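Local coordinates for VirX1 (Cyanophage Syn10, PDB 6QGM), which iodinates diverse substrates as a viral halogenase, probably using a flavin cofactor as related tryptophan halogenases do, at residues K63-Y75 against T517-S529. Sequence-based numbering, arbitrary orientation.
Sequences KDEDWMPACNATY and THYEFLRDEIYGS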
loop_
_atom_site.group_PDB
_atom_site.type_symbol
_atom_site.label_atom_id
_atom_site.label_comp_id
_atom_site.label_asym_id
_atom_site.label_seq_id
_atom_site.Cartn_x
_atom_site.Cartn_y
_atom_site.Cartn_z
ATOM N N LYS B 63 -20.059 -26.467 -23.730
ATOM C CA LYS B 63 -19.192 -26.556 -24.937
ATOM C C LYS B 63 -19.724 -25.582 -26.006
ATOM O O LYS B 63 -20.954 -25.572 -26.244
ATOM C CB LYS B 63 -19.154 -27.990 -25.494
ATOM C CG LYS B 63 -18.775 -29.104 -24.533
ATOM C CD LYS B 63 -17.630 -28.774 -23.600
ATOM C CE LYS B 63 -17.424 -29.804 -22.502
ATOM N NZ LYS B 63 -17.021 -29.188 -21.207
ATOM N N ASP B 64 -18.824 -24.817 -26.639
ATOM C CA ASP B 64 -19.134 -23.823 -27.704
ATOM C C ASP B 64 -20.124 -24.409 -28.729
ATOM O O ASP B 64 -21.085 -23.716 -29.108
ATOM C CB ASP B 64 -17.846 -23.354 -28.377
ATOM C CG ASP B 64 -16.982 -22.425 -27.531
ATOM O OD1 ASP B 64 -17.382 -22.083 -26.389
ATOM O OD2 ASP B 64 -15.898 -22.043 -28.032
ATOM N N GLU B 65 -19.898 -25.652 -29.152
ATOM C CA GLU B 65 -20.682 -26.375 -30.189
ATOM C C GLU B 65 -22.164 -26.348 -29.818
ATOM O O GLU B 65 -22.991 -26.239 -30.728
ATOM C CB GLU B 65 -20.234 -27.838 -30.304
ATOM C CG GLU B 65 -18.777 -28.049 -30.704
ATOM C CD GLU B 65 -18.172 -29.418 -30.378
ATOM O OE1 GLU B 65 -18.820 -30.255 -29.677
ATOM O OE2 GLU B 65 -17.045 -29.663 -30.844
ATOM N N ASP B 66 -22.480 -26.456 -28.526
ATOM C CA ASP B 66 -23.849 -26.732 -28.015
ATOM C C ASP B 66 -24.663 -25.444 -27.855
ATOM O O ASP B 66 -25.819 -25.411 -28.342
ATOM C CB ASP B 66 -23.790 -27.471 -26.678
ATOM C CG ASP B 66 -23.146 -28.849 -26.764
ATOM O OD1 ASP B 66 -22.991 -29.381 -27.875
ATOM O OD2 ASP B 66 -22.796 -29.385 -25.709
ATOM N N TRP B 67 -24.106 -24.437 -27.179
ATOM C CA TRP B 67 -24.850 -23.231 -26.731
ATOM C C TRP B 67 -24.763 -22.102 -27.770
ATOM O O TRP B 67 -25.732 -21.332 -27.869
ATOM C CB TRP B 67 -24.388 -22.787 -25.335
ATOM C CG TRP B 67 -23.026 -22.161 -25.280
ATOM C CD1 TRP B 67 -21.843 -22.770 -24.964
ATOM C CD2 TRP B 67 -22.710 -20.778 -25.517
ATOM N NE1 TRP B 67 -20.819 -21.865 -25.005
ATOM C CE2 TRP B 67 -21.318 -20.640 -25.358
ATOM C CE3 TRP B 67 -23.458 -19.656 -25.886
ATOM C CZ2 TRP B 67 -20.676 -19.410 -25.505
ATOM C CZ3 TRP B 67 -22.818 -18.450 -26.059
ATOM C CH2 TRP B 67 -21.448 -18.330 -25.871
ATOM N N MET B 68 -23.678 -22.001 -28.540
ATOM C CA MET B 68 -23.457 -20.832 -29.436
ATOM C C MET B 68 -24.576 -20.747 -30.474
ATOM O O MET B 68 -25.189 -19.700 -30.637
ATOM C CB MET B 68 -22.084 -20.873 -30.104
ATOM C CG MET B 68 -20.969 -20.531 -29.159
ATOM S SD MET B 68 -19.319 -20.365 -29.865
ATOM C CE MET B 68 -19.546 -18.887 -30.857
ATOM N N PRO B 69 -24.921 -21.829 -31.201
ATOM C CA PRO B 69 -25.973 -21.752 -32.211
ATOM C C PRO B 69 -27.354 -21.437 -31.633
ATOM O O PRO B 69 -28.132 -20.825 -32.308
ATOM C CB PRO B 69 -25.961 -23.138 -32.866
ATOM C CG PRO B 69 -24.596 -23.684 -32.524
ATOM C CD PRO B 69 -24.332 -23.174 -31.128
ATOM N N ALA B 70 -27.607 -21.836 -30.389
ATOM C CA ALA B 70 -28.911 -21.644 -29.708
ATOM C C ALA B 70 -29.171 -20.160 -29.398
ATOM O O ALA B 70 -30.314 -19.833 -29.070
ATOM C CB ALA B 70 -28.957 -22.484 -28.467
ATOM N N CYS B 71 -28.165 -19.289 -29.477
ATOM C CA CYS B 71 -28.348 -17.839 -29.217
ATOM C C CYS B 71 -27.552 -16.971 -30.198
ATOM O O CYS B 71 -27.071 -15.899 -29.769
ATOM C CB CYS B 71 -27.991 -17.504 -27.780
ATOM S SG CYS B 71 -26.286 -17.889 -27.302
ATOM N N ASN B 72 -27.475 -17.392 -31.471
ATOM C CA ASN B 72 -26.884 -16.609 -32.586
ATOM C C ASN B 72 -25.520 -16.056 -32.178
ATOM O O ASN B 72 -25.186 -14.923 -32.594
ATOM C CB ASN B 72 -27.800 -15.465 -33.021
ATOM C CG ASN B 72 -28.995 -15.965 -33.785
ATOM O OD1 ASN B 72 -28.843 -16.541 -34.848
ATOM N ND2 ASN B 72 -30.178 -15.770 -33.241
ATOM N N ALA B 73 -24.747 -16.825 -31.413
ATOM C CA ALA B 73 -23.466 -16.365 -30.849
ATOM C C ALA B 73 -22.429 -16.359 -31.965
ATOM O O ALA B 73 -22.548 -17.171 -32.901
ATOM C CB ALA B 73 -23.037 -17.240 -29.698
ATOM N N THR B 74 -21.478 -15.434 -31.883
ATOM C CA THR B 74 -20.235 -15.431 -32.686
ATOM C C THR B 74 -19.067 -15.245 -31.725
ATOM O O THR B 74 -19.332 -15.047 -30.518
ATOM C CB THR B 74 -20.288 -14.386 -33.808
ATOM O OG1 THR B 74 -20.200 -13.085 -33.226
ATOM C CG2 THR B 74 -21.533 -14.508 -34.655
ATOM N N TYR B 75 -17.843 -15.350 -32.244
ATOM C CA TYR B 75 -16.577 -15.268 -31.469
ATOM C C TYR B 75 -16.084 -13.823 -31.446
ATOM O O TYR B 75 -16.408 -13.043 -32.356
ATOM C CB TYR B 75 -15.515 -16.213 -32.045
ATOM C CG TYR B 75 -15.700 -17.664 -31.686
ATOM C CD1 TYR B 75 -15.578 -18.084 -30.370
ATOM C CD2 TYR B 75 -15.970 -18.621 -32.646
ATOM C CE1 TYR B 75 -15.718 -19.416 -30.015
ATOM C CE2 TYR B 75 -16.108 -19.957 -32.305
ATOM C CZ TYR B 75 -15.986 -20.353 -30.988
ATOM O OH TYR B 75 -16.132 -21.653 -30.625
ATOM N N THR B 517 -11.589 -17.702 -42.106
ATOM C CA THR B 517 -12.254 -16.455 -41.647
ATOM C C THR B 517 -13.191 -16.804 -40.498
ATOM O O THR B 517 -13.629 -17.961 -40.442
ATOM C CB THR B 517 -13.050 -15.774 -42.765
ATOM O OG1 THR B 517 -14.128 -16.644 -43.111
ATOM C CG2 THR B 517 -12.220 -15.480 -43.992
ATOM N N HIS B 518 -13.493 -15.835 -39.637
ATOM C CA HIS B 518 -14.461 -15.941 -38.510
ATOM C C HIS B 518 -15.718 -16.701 -38.965
ATOM O O HIS B 518 -16.112 -17.657 -38.272
ATOM C CB HIS B 518 -14.799 -14.538 -37.964
ATOM C CG HIS B 518 -15.652 -14.557 -36.752
ATOM N ND1 HIS B 518 -16.484 -13.515 -36.423
ATOM C CD2 HIS B 518 -15.803 -15.494 -35.789
ATOM C CE1 HIS B 518 -17.114 -13.806 -35.305
ATOM N NE2 HIS B 518 -16.721 -15.015 -34.900
ATOM N N TYR B 519 -16.308 -16.301 -40.096
ATOM C CA TYR B 519 -17.572 -16.862 -40.623
ATOM C C TYR B 519 -17.344 -18.334 -40.987
ATOM O O TYR B 519 -18.130 -19.204 -40.564
ATOM C CB TYR B 519 -18.090 -16.028 -41.805
ATOM C CG TYR B 519 -19.118 -16.776 -42.603
ATOM C CD1 TYR B 519 -20.420 -16.885 -42.163
ATOM C CD2 TYR B 519 -18.760 -17.440 -43.765
ATOM C CE1 TYR B 519 -21.344 -17.652 -42.855
ATOM C CE2 TYR B 519 -19.667 -18.215 -44.463
ATOM C CZ TYR B 519 -20.971 -18.312 -44.010
ATOM O OH TYR B 519 -21.905 -19.034 -44.699
ATOM N N GLU B 520 -16.292 -18.601 -41.764
ATOM C CA GLU B 520 -15.903 -19.974 -42.186
ATOM C C GLU B 520 -15.722 -20.843 -40.936
ATOM O O GLU B 520 -16.282 -21.946 -40.918
ATOM C CB GLU B 520 -14.632 -19.952 -43.033
ATOM C CG GLU B 520 -14.825 -19.384 -44.428
ATOM C CD GLU B 520 -13.533 -19.191 -45.210
ATOM O OE1 GLU B 520 -12.474 -18.998 -44.571
ATOM O OE2 GLU B 520 -13.572 -19.362 -46.478
ATOM N N PHE B 521 -14.990 -20.365 -39.921
ATOM C CA PHE B 521 -14.709 -21.135 -38.680
ATOM C C PHE B 521 -16.038 -21.497 -38.020
ATOM O O PHE B 521 -16.234 -22.680 -37.703
ATOM C CB PHE B 521 -13.809 -20.371 -37.704
ATOM C CG PHE B 521 -13.318 -21.192 -36.529
ATOM C CD1 PHE B 521 -14.113 -21.410 -35.411
ATOM C CD2 PHE B 521 -12.062 -21.768 -36.558
ATOM C CE1 PHE B 521 -13.652 -22.166 -34.346
ATOM C CE2 PHE B 521 -11.603 -22.521 -35.491
ATOM C CZ PHE B 521 -12.397 -22.718 -34.390
ATOM N N LEU B 522 -16.922 -20.511 -37.829
ATOM C CA LEU B 522 -18.238 -20.700 -37.167
ATOM C C LEU B 522 -19.038 -21.738 -37.963
ATOM O O LEU B 522 -19.599 -22.665 -37.340
ATOM C CB LEU B 522 -18.969 -19.355 -37.083
ATOM C CG LEU B 522 -18.507 -18.391 -35.983
ATOM C CD1 LEU B 522 -19.108 -16.997 -36.173
ATOM C CD2 LEU B 522 -18.857 -18.930 -34.605
ATOM N N ARG B 523 -19.069 -21.589 -39.291
ATOM C CA ARG B 523 -19.873 -22.434 -40.208
ATOM C C ARG B 523 -19.414 -23.895 -40.079
ATOM O O ARG B 523 -20.289 -24.776 -39.949
ATOM C CB ARG B 523 -19.739 -21.931 -41.647
ATOM C CG ARG B 523 -20.624 -22.664 -42.647
ATOM C CD ARG B 523 -20.230 -22.334 -44.071
ATOM N NE ARG B 523 -18.869 -22.786 -44.298
ATOM C CZ ARG B 523 -18.042 -22.300 -45.221
ATOM N NH1 ARG B 523 -18.446 -21.347 -46.050
ATOM N NH2 ARG B 523 -16.802 -22.751 -45.289
ATOM N N ASP B 524 -18.094 -24.128 -40.077
ATOM C CA ASP B 524 -17.475 -25.477 -40.174
ATOM C C ASP B 524 -17.361 -26.102 -38.781
ATOM O O ASP B 524 -17.658 -27.299 -38.675
ATOM C CB ASP B 524 -16.140 -25.403 -40.910
ATOM C CG ASP B 524 -16.286 -24.917 -42.343
ATOM O OD1 ASP B 524 -17.329 -25.227 -42.958
ATOM O OD2 ASP B 524 -15.361 -24.217 -42.832
ATOM N N GLU B 525 -17.021 -25.323 -37.746
ATOM C CA GLU B 525 -16.698 -25.852 -36.388
ATOM C C GLU B 525 -17.921 -25.848 -35.459
ATOM O O GLU B 525 -17.983 -26.730 -34.594
ATOM C CB GLU B 525 -15.591 -25.027 -35.727
ATOM C CG GLU B 525 -14.363 -24.822 -36.574
ATOM C CD GLU B 525 -13.617 -26.077 -36.979
ATOM O OE1 GLU B 525 -13.365 -26.912 -36.111
ATOM O OE2 GLU B 525 -13.313 -26.219 -38.178
ATOM N N ILE B 526 -18.816 -24.858 -35.561
ATOM C CA ILE B 526 -19.857 -24.604 -34.516
ATOM C C ILE B 526 -21.249 -24.845 -35.088
ATOM O O ILE B 526 -21.970 -25.677 -34.509
ATOM C CB ILE B 526 -19.734 -23.179 -33.927
ATOM C CG1 ILE B 526 -18.481 -22.992 -33.064
ATOM C CG2 ILE B 526 -21.003 -22.777 -33.195
ATOM C CD1 ILE B 526 -18.184 -24.073 -32.051
ATOM N N TYR B 527 -21.613 -24.135 -36.160
ATOM C CA TYR B 527 -22.983 -24.132 -36.731
ATOM C C TYR B 527 -23.156 -25.390 -37.596
ATOM O O TYR B 527 -24.086 -26.168 -37.300
ATOM C CB TYR B 527 -23.261 -22.779 -37.414
ATOM C CG TYR B 527 -23.558 -21.660 -36.441
ATOM C CD1 TYR B 527 -24.855 -21.387 -36.040
ATOM C CD2 TYR B 527 -22.545 -20.865 -35.924
ATOM C CE1 TYR B 527 -25.136 -20.377 -35.136
ATOM C CE2 TYR B 527 -22.812 -19.848 -35.024
ATOM C CZ TYR B 527 -24.112 -19.604 -34.625
ATOM O OH TYR B 527 -24.386 -18.613 -33.732
ATOM N N GLY B 528 -22.242 -25.650 -38.537
ATOM C CA GLY B 528 -22.379 -26.738 -39.524
ATOM C C GLY B 528 -23.239 -26.312 -40.704
ATOM O O GLY B 528 -23.719 -27.205 -41.413
ATOM N N SER B 529 -23.472 -24.998 -40.861
ATOM C CA SER B 529 -24.526 -24.428 -41.747
ATOM C C SER B 529 -24.506 -22.890 -41.766
ATOM O O SER B 529 -23.495 -22.307 -41.325
ATOM C CB SER B 529 -25.882 -24.927 -41.286
ATOM O OG SER B 529 -26.924 -24.183 -41.902
#
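His518 NE2 accepts from Tyr75 N at 2.9 Å, near the start of helix 518-527. The donor lies close to the imidazole plane, though the N-H...N angle is only 144°. This use of NE2 as acceptor fits a proton on ND1; ND1 is hydrogen-bonded to Met267 O. His518 CG stands anti to the backbone N (chi1 -174°), which carries the ring out to strand 74-76. At the other end, Tyr527 OH donates to Ala73 O, which sits at the ring edge.

In the tryptophan halogenase fold of VirX1, the C-terminal helix here packs on an edge strand, 74-76, of a three-stranded antiparallel sheet and on the helical turn from Asp64 through Pro69.

Leu522 forks: CD1 meets Thr74 CB at 3.7 Å, while CD2 touches Tyr75 CD2 and Met68 CE. Met68 CE also lies over the centre of one Tyr75 ring face, 3.7 Å above the plane. Ile526 CG2 reaches Met68 CB and Pro69 CG; its CD1 meets Asp64 CB at 3.8 Å. Pro69 CG covers one Tyr527 face toward the rim, and Trp287 also stacks on that ring.

Tyr75 OH donates to Asp64 OD2 at 2.6 Å, on the anti side, tilted 33° from the carboxylate plane. Asp64 OD1 is hydrogen-bonded to Tyr165 OH.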